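Local structure of centrosomal protein of 104 kDa (Homo sapiens, 5LPH) at residues A[115-120]-A[168-173]; A[140-145]-A[162-167]. The protein is required for ciliogenesis and for structural integrity at the ciliary tip, and interacts with tubulin through its TOG domain, the part described here. All coordinates share one frame; numbering follows the deposited sequence. Where two conformers were deposited one is given.

Contact 1 (A[115-120]-A[168-173]); sequences LLKMII and ALFKEV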
loop_
_atom_site.group_PDB
_atom_site.type_symbol
_atom_site.label_atom_id
_atom_site.label_comp_id
_atom_site.label_asym_id
_atom_site.label_seq_id
_atom_site.Cartn_x
_atom_site.Cartn_y
_atom_site.Cartn_z
ATOM N N LEU A 115 -4.011 7.545 12.628
ATOM C CA LEU A 115 -4.342 6.414 13.497
ATOM C C LEU A 115 -3.525 5.167 13.128
ATOM O O LEU A 115 -2.990 4.493 14.003
ATOM C CB LEU A 115 -5.845 6.106 13.417
ATOM C CG LEU A 115 -6.396 4.911 14.202
ATOM C CD1 LEU A 115 -6.031 5.002 15.670
ATOM C CD2 LEU A 115 -7.907 4.815 14.047
ATOM N N LEU A 116 -3.446 4.865 11.834
ATOM C CA LEU A 116 -2.715 3.693 11.348
ATOM C C LEU A 116 -1.243 3.777 11.721
ATOM O O LEU A 116 -0.681 2.807 12.227
ATOM C CB LEU A 116 -2.862 3.548 9.827
ATOM C CG LEU A 116 -2.267 2.300 9.164
ATOM C CD1 LEU A 116 -2.677 1.012 9.866
ATOM C CD2 LEU A 116 -2.662 2.250 7.694
ATOM N N LYS A 117 -0.641 4.941 11.490
ATOM C CA LYS A 117 0.753 5.174 11.858
ATOM C C LYS A 117 0.995 5.007 13.366
ATOM O O LYS A 117 1.991 4.407 13.767
ATOM C CB LYS A 117 1.229 6.553 11.382
ATOM C CG LYS A 117 2.631 6.914 11.852
ATOM C CD LYS A 117 3.248 8.045 11.052
ATOM C CE LYS A 117 4.582 8.450 11.662
ATOM N NZ LYS A 117 5.182 9.621 10.972
HETATM N N MSE A 118 0.083 5.516 14.191
HETATM C CA MSE A 118 0.201 5.386 15.652
HETATM C C MSE A 118 0.137 3.937 16.074
HETATM O O MSE A 118 0.862 3.522 16.971
HETATM C CB MSE A 118 -0.884 6.197 16.367
HETATM C CG MSE A 118 -0.807 6.064 17.897
HETATM SE SE MSE A 118 -1.931 4.541 18.464
HETATM C CE MSE A 118 -3.563 5.572 18.123
ATOM N N ILE A 119 -0.746 3.154 15.451
ATOM C CA ILE A 119 -0.889 1.727 15.783
ATOM C C ILE A 119 0.400 0.945 15.480
ATOM O O ILE A 119 0.872 0.178 16.320
ATOM C CB ILE A 119 -2.098 1.077 15.059
ATOM C CG1 ILE A 119 -3.413 1.623 15.626
ATOM C CG2 ILE A 119 -2.093 -0.440 15.223
ATOM C CD1 ILE A 119 -4.607 1.424 14.720
ATOM N N ILE A 120 0.955 1.139 14.286
ATOM C CA ILE A 120 2.161 0.417 13.867
ATOM C C ILE A 120 3.414 0.888 14.624
ATOM O O ILE A 120 4.208 0.062 15.055
ATOM C CB ILE A 120 2.383 0.510 12.335
ATOM C CG1 ILE A 120 1.240 -0.187 11.587
ATOM C CG2 ILE A 120 3.724 -0.113 11.939
ATOM C CD1 ILE A 120 1.113 0.212 10.131
ATOM N N ALA A 168 6.629 1.397 4.338
ATOM C CA ALA A 168 7.612 0.457 3.783
ATOM C C ALA A 168 9.014 0.577 4.400
ATOM O O ALA A 168 9.763 -0.410 4.422
ATOM C CB ALA A 168 7.693 0.603 2.271
ATOM N N LEU A 169 9.358 1.775 4.883
ATOM C CA LEU A 169 10.660 2.046 5.501
ATOM C C LEU A 169 10.672 2.069 7.048
ATOM O O LEU A 169 11.753 2.137 7.635
ATOM C CB LEU A 169 11.244 3.349 4.918
ATOM C CG LEU A 169 11.719 3.219 3.452
ATOM C CD1 LEU A 169 11.630 4.481 2.587
ATOM C CD2 LEU A 169 13.135 2.660 3.459
ATOM N N PHE A 170 9.510 1.998 7.706
ATOM C CA PHE A 170 9.467 1.740 9.158
ATOM C C PHE A 170 10.136 0.394 9.440
ATOM O O PHE A 170 9.838 -0.606 8.782
ATOM C CB PHE A 170 8.023 1.672 9.718
ATOM C CG PHE A 170 7.255 3.004 9.736
ATOM C CD1 PHE A 170 7.868 4.281 9.768
ATOM C CD2 PHE A 170 5.861 2.961 9.744
ATOM C CE1 PHE A 170 7.088 5.444 9.781
ATOM C CE2 PHE A 170 5.089 4.114 9.750
ATOM C CZ PHE A 170 5.700 5.356 9.774
ATOM N N LYS A 171 11.013 0.377 10.440
ATOM C CA LYS A 171 11.898 -0.766 10.722
ATOM C C LYS A 171 11.145 -2.103 10.825
ATOM O O LYS A 171 11.495 -3.088 10.151
ATOM C CB LYS A 171 12.704 -0.476 12.010
ATOM C CG LYS A 171 13.642 0.724 11.896
ATOM C CD LYS A 171 14.522 0.883 13.124
ATOM C CE LYS A 171 15.483 2.054 12.959
ATOM N NZ LYS A 171 16.369 2.220 14.144
ATOM N N GLU A 172 10.070 -2.103 11.608
ATOM C CA GLU A 172 9.287 -3.317 11.857
ATOM C C GLU A 172 8.583 -3.841 10.601
ATOM O O GLU A 172 8.476 -5.054 10.406
ATOM C CB GLU A 172 8.238 -3.089 12.952
ATOM C CG GLU A 172 8.738 -2.537 14.270
ATOM C CD GLU A 172 8.621 -1.018 14.394
ATOM O OE1 GLU A 172 8.773 -0.302 13.376
ATOM O OE2 GLU A 172 8.378 -0.538 15.520
ATOM N N VAL A 173 8.111 -2.929 9.754
ATOM C CA VAL A 173 7.407 -3.297 8.521
ATOM C C VAL A 173 8.379 -3.712 7.414
ATOM O O VAL A 173 8.096 -4.656 6.667
ATOM C CB VAL A 173 6.499 -2.144 8.036
ATOM C CG1 VAL A 173 5.857 -2.464 6.688
ATOM C CG2 VAL A 173 5.433 -1.857 9.083
#

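Contact 2 (A[140-145]-A[162-167]); sequences RTIPVL and NFIQEM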
loop_
_atom_site.group_PDB
_atom_site.type_symbol
_atom_site.label_atom_id
_atom_site.label_comp_id
_atom_site.label_asym_id
_atom_site.label_seq_id
_atom_site.Cartn_x
_atom_site.Cartn_y
_atom_site.Cartn_z
ATOM N N ARG A 140 -4.146 -5.675 5.919
ATOM C CA ARG A 140 -5.527 -5.184 5.841
ATOM C C ARG A 140 -5.670 -3.773 5.280
ATOM O O ARG A 140 -6.760 -3.429 4.829
ATOM C CB ARG A 140 -6.195 -5.243 7.221
ATOM C CG ARG A 140 -6.322 -6.637 7.825
ATOM C CD ARG A 140 -7.136 -7.581 6.957
ATOM N NE ARG A 140 -8.531 -7.164 6.817
ATOM C CZ ARG A 140 -9.379 -7.610 5.886
ATOM N NH1 ARG A 140 -8.996 -8.483 4.954
ATOM N NH2 ARG A 140 -10.632 -7.171 5.880
ATOM N N THR A 141 -4.602 -2.967 5.310
ATOM C CA THR A 141 -4.665 -1.554 4.909
ATOM C C THR A 141 -3.951 -1.210 3.608
ATOM O O THR A 141 -4.460 -0.385 2.849
ATOM C CB THR A 141 -4.123 -0.625 6.009
ATOM O OG1 THR A 141 -2.753 -0.933 6.282
ATOM C CG2 THR A 141 -4.946 -0.771 7.276
ATOM N N ILE A 142 -2.793 -1.818 3.338
ATOM C CA ILE A 142 -1.994 -1.418 2.164
ATOM C C ILE A 142 -2.722 -1.615 0.822
ATOM O O ILE A 142 -2.665 -0.722 -0.022
ATOM C CB ILE A 142 -0.543 -2.026 2.142
ATOM C CG1 ILE A 142 0.296 -1.500 0.969
ATOM C CG2 ILE A 142 -0.495 -3.530 1.935
ATOM C CD1 ILE A 142 0.479 -0.014 0.933
ATOM N N PRO A 143 -3.430 -2.753 0.628
ATOM C CA PRO A 143 -4.148 -2.915 -0.647
ATOM C C PRO A 143 -5.245 -1.866 -0.880
ATOM O O PRO A 143 -5.451 -1.426 -2.010
ATOM C CB PRO A 143 -4.763 -4.321 -0.536
ATOM C CG PRO A 143 -4.004 -4.998 0.551
ATOM C CD PRO A 143 -3.685 -3.901 1.517
ATOM N N VAL A 144 -5.920 -1.464 0.192
ATOM C CA VAL A 144 -6.969 -0.452 0.111
ATOM C C VAL A 144 -6.337 0.921 -0.132
ATOM O O VAL A 144 -6.877 1.745 -0.873
ATOM C CB VAL A 144 -7.827 -0.426 1.393
ATOM C CG1 VAL A 144 -8.935 0.605 1.272
ATOM C CG2 VAL A 144 -8.431 -1.803 1.650
ATOM N N LEU A 145 -5.188 1.154 0.492
ATOM C CA LEU A 145 -4.439 2.386 0.294
ATOM C C LEU A 145 -3.889 2.511 -1.132
ATOM O O LEU A 145 -3.851 3.615 -1.680
ATOM C CB LEU A 145 -3.317 2.477 1.327
ATOM C CG LEU A 145 -2.750 3.845 1.691
ATOM C CD1 LEU A 145 -3.809 4.910 1.943
ATOM C CD2 LEU A 145 -1.886 3.693 2.923
ATOM N N ASN A 162 2.940 8.601 -0.641
ATOM C CA ASN A 162 3.918 8.965 0.395
ATOM C C ASN A 162 3.750 8.145 1.683
ATOM O O ASN A 162 4.751 7.751 2.288
ATOM C CB ASN A 162 3.861 10.466 0.718
ATOM C CG ASN A 162 4.489 11.333 -0.368
ATOM O OD1 ASN A 162 5.242 10.860 -1.222
ATOM N ND2 ASN A 162 4.199 12.626 -0.317
ATOM N N PHE A 163 2.504 7.875 2.094
ATOM C CA PHE A 163 2.264 7.060 3.295
ATOM C C PHE A 163 2.739 5.613 3.123
ATOM O O PHE A 163 3.285 5.035 4.059
ATOM C CB PHE A 163 0.789 7.064 3.722
ATOM C CG PHE A 163 0.553 6.427 5.079
ATOM C CD1 PHE A 163 0.698 7.161 6.256
ATOM C CD2 PHE A 163 0.224 5.082 5.184
ATOM C CE1 PHE A 163 0.497 6.565 7.498
ATOM C CE2 PHE A 163 0.022 4.482 6.421
ATOM C CZ PHE A 163 0.161 5.219 7.583
ATOM N N ILE A 164 2.521 5.041 1.939
ATOM C CA ILE A 164 2.958 3.673 1.629
ATOM C C ILE A 164 4.489 3.578 1.699
ATOM O O ILE A 164 5.040 2.643 2.286
ATOM C CB ILE A 164 2.441 3.209 0.245
ATOM C CG1 ILE A 164 0.912 3.093 0.267
ATOM C CG2 ILE A 164 3.059 1.865 -0.151
ATOM C CD1 ILE A 164 0.263 2.823 -1.075
ATOM N N GLN A 165 5.153 4.573 1.120
ATOM C CA GLN A 165 6.614 4.711 1.173
ATOM C C GLN A 165 7.121 4.866 2.617
ATOM O O GLN A 165 8.106 4.240 3.005
ATOM C CB GLN A 165 7.036 5.879 0.285
ATOM C CG GLN A 165 8.387 5.787 -0.406
ATOM C CD GLN A 165 8.643 6.990 -1.301
ATOM O OE1 GLN A 165 7.749 7.437 -2.033
ATOM N NE2 GLN A 165 9.861 7.516 -1.258
ATOM N N GLU A 166 6.410 5.666 3.410
ATOM C CA GLU A 166 6.705 5.863 4.833
ATOM C C GLU A 166 6.613 4.552 5.634
ATOM O O GLU A 166 7.500 4.257 6.439
ATOM C CB GLU A 166 5.745 6.905 5.419
ATOM C CG GLU A 166 6.256 7.641 6.644
ATOM C CD GLU A 166 5.282 8.697 7.143
ATOM O OE1 GLU A 166 4.575 9.325 6.312
ATOM O OE2 GLU A 166 5.224 8.901 8.377
HETATM N N MSE A 167 5.554 3.773 5.410
HETATM C CA MSE A 167 5.368 2.488 6.107
HETATM C C MSE A 167 6.367 1.460 5.645
HETATM O O MSE A 167 6.912 0.727 6.468
HETATM C CB MSE A 167 3.983 1.854 5.928
HETATM C CG MSE A 167 2.798 2.418 6.687
HETATM SE SE MSE A 167 1.429 0.979 6.653
HETATM C CE MSE A 167 1.035 0.890 4.720
#

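Contact 1 (A[115-120]-A[168-173])
Lys117 lays its aliphatic chain across the tip of the Phe170 ring. CG, CD and CE of Lys117 all come near one ring atom, CZ of Phe170, and the closest pair is CE to CZ at 3.8 Å. The lysine places CG anti to its backbone N (chi1 174°) and runs extended beyond it. The two side chains cross at about a right angle, and CE of Lys117 lies oblique to the ring plane. Lys117 NZ goes past the ring to a salt bridge with Glu166 of helix 154-169, four residues before Phe170.

Phe170 sits at the N-cap of helix 171-174, where the chain turns out of helix 154-169. Its CB is directed at helix 106-126, and its ring meets both Lys117 and Ile120. One turn on from Lys117, Ile120 reaches across with CG2. This methyl stands 3.8 Å from CG2 of Val173, the two side chains crossing at about a right angle. It is 4.3 Å from CD2 of Phe170, so it lies near both residues.

Ile120 also touches Cys137 and Val173 touches Thr134, both on helix 131-147. The contact therefore joins helix 106-126 to the turn after helix 154-169, which lies in HEAT repeat 1; both belong to the TOG domain. Its chemistry is mixed: methyl packing on the buried side, and on the more open side a lysine that offers carbon to the ring while its ammonium is paired with a carboxylate.

Contact 2 (A[140-145]-A[162-167])
Ile142 pushes its CD1 methyl into the branch point of Ile164. CD1 of Ile142 nestles against CG1 and CG2 of Ile164, at 3.2 Å from CG1, a separation so short that its detail is doubtful. It also lies close to CB and CD1 of Ile164, so the bump meets the whole fork. The two isoleucines cross at about a right angle. In Ile142, chi1 (-175°) puts CG1 anti to the backbone N, and chi2 (59°) then sets CD1 against Ile164, although CB does not face the partner helix.

Leu145, one turn on, supplies the second bump. Its CD2 enters between Phe163 and Ile164, 3.4 Å from Phe163 CD2 and 3.9 Å from CG1 of Ile164. Its approach to the ring is oblique. Selenomethionine Met167 bends at chi3 and brings CE to 3.9 Å from Ile142 CD1.

The helix axes approach to 10.8 Å and run roughly antiparallel, at 149°, as in the helical hairpin of a HEAT repeat. Neighbouring helices close the groove: Ile179 and Tyr182 of helix 178-183 pack on the isoleucine side, and Leu113 and Leu116 of helix 106-126 on that of Leu145 and Phe163. Apart from the hydroxyl of Thr141, which hydrogen-bonds to the Cys137 carbonyl O of its own helix, the meeting groups are apolar, so the contact rests on shape fit and exclusion of water.

Both contacts use helix 154-169, contact 2 at 162-167 and contact 1 at its end and the turn beyond. Contact 2 is core: every touching residue is buried, near the centre of the chain. Contact 1 lies farther out and is only partly buried, and there a charged residue joins the packing. The two adjoin. The salt bridge (Lys117 NZ to Glu166 OE2 2.7 Å) ties the more open side of contact 1 to helix 154-169, and Ile120 CD1 packs 3.6 Å from SE of Met167. Leu116 also packs on Thr141. Helices 106-126 and 131-147 follow each other in the chain, and both pack on 162-173: 140-145 from near the start of HEAT repeat 1, 115-120 from before it.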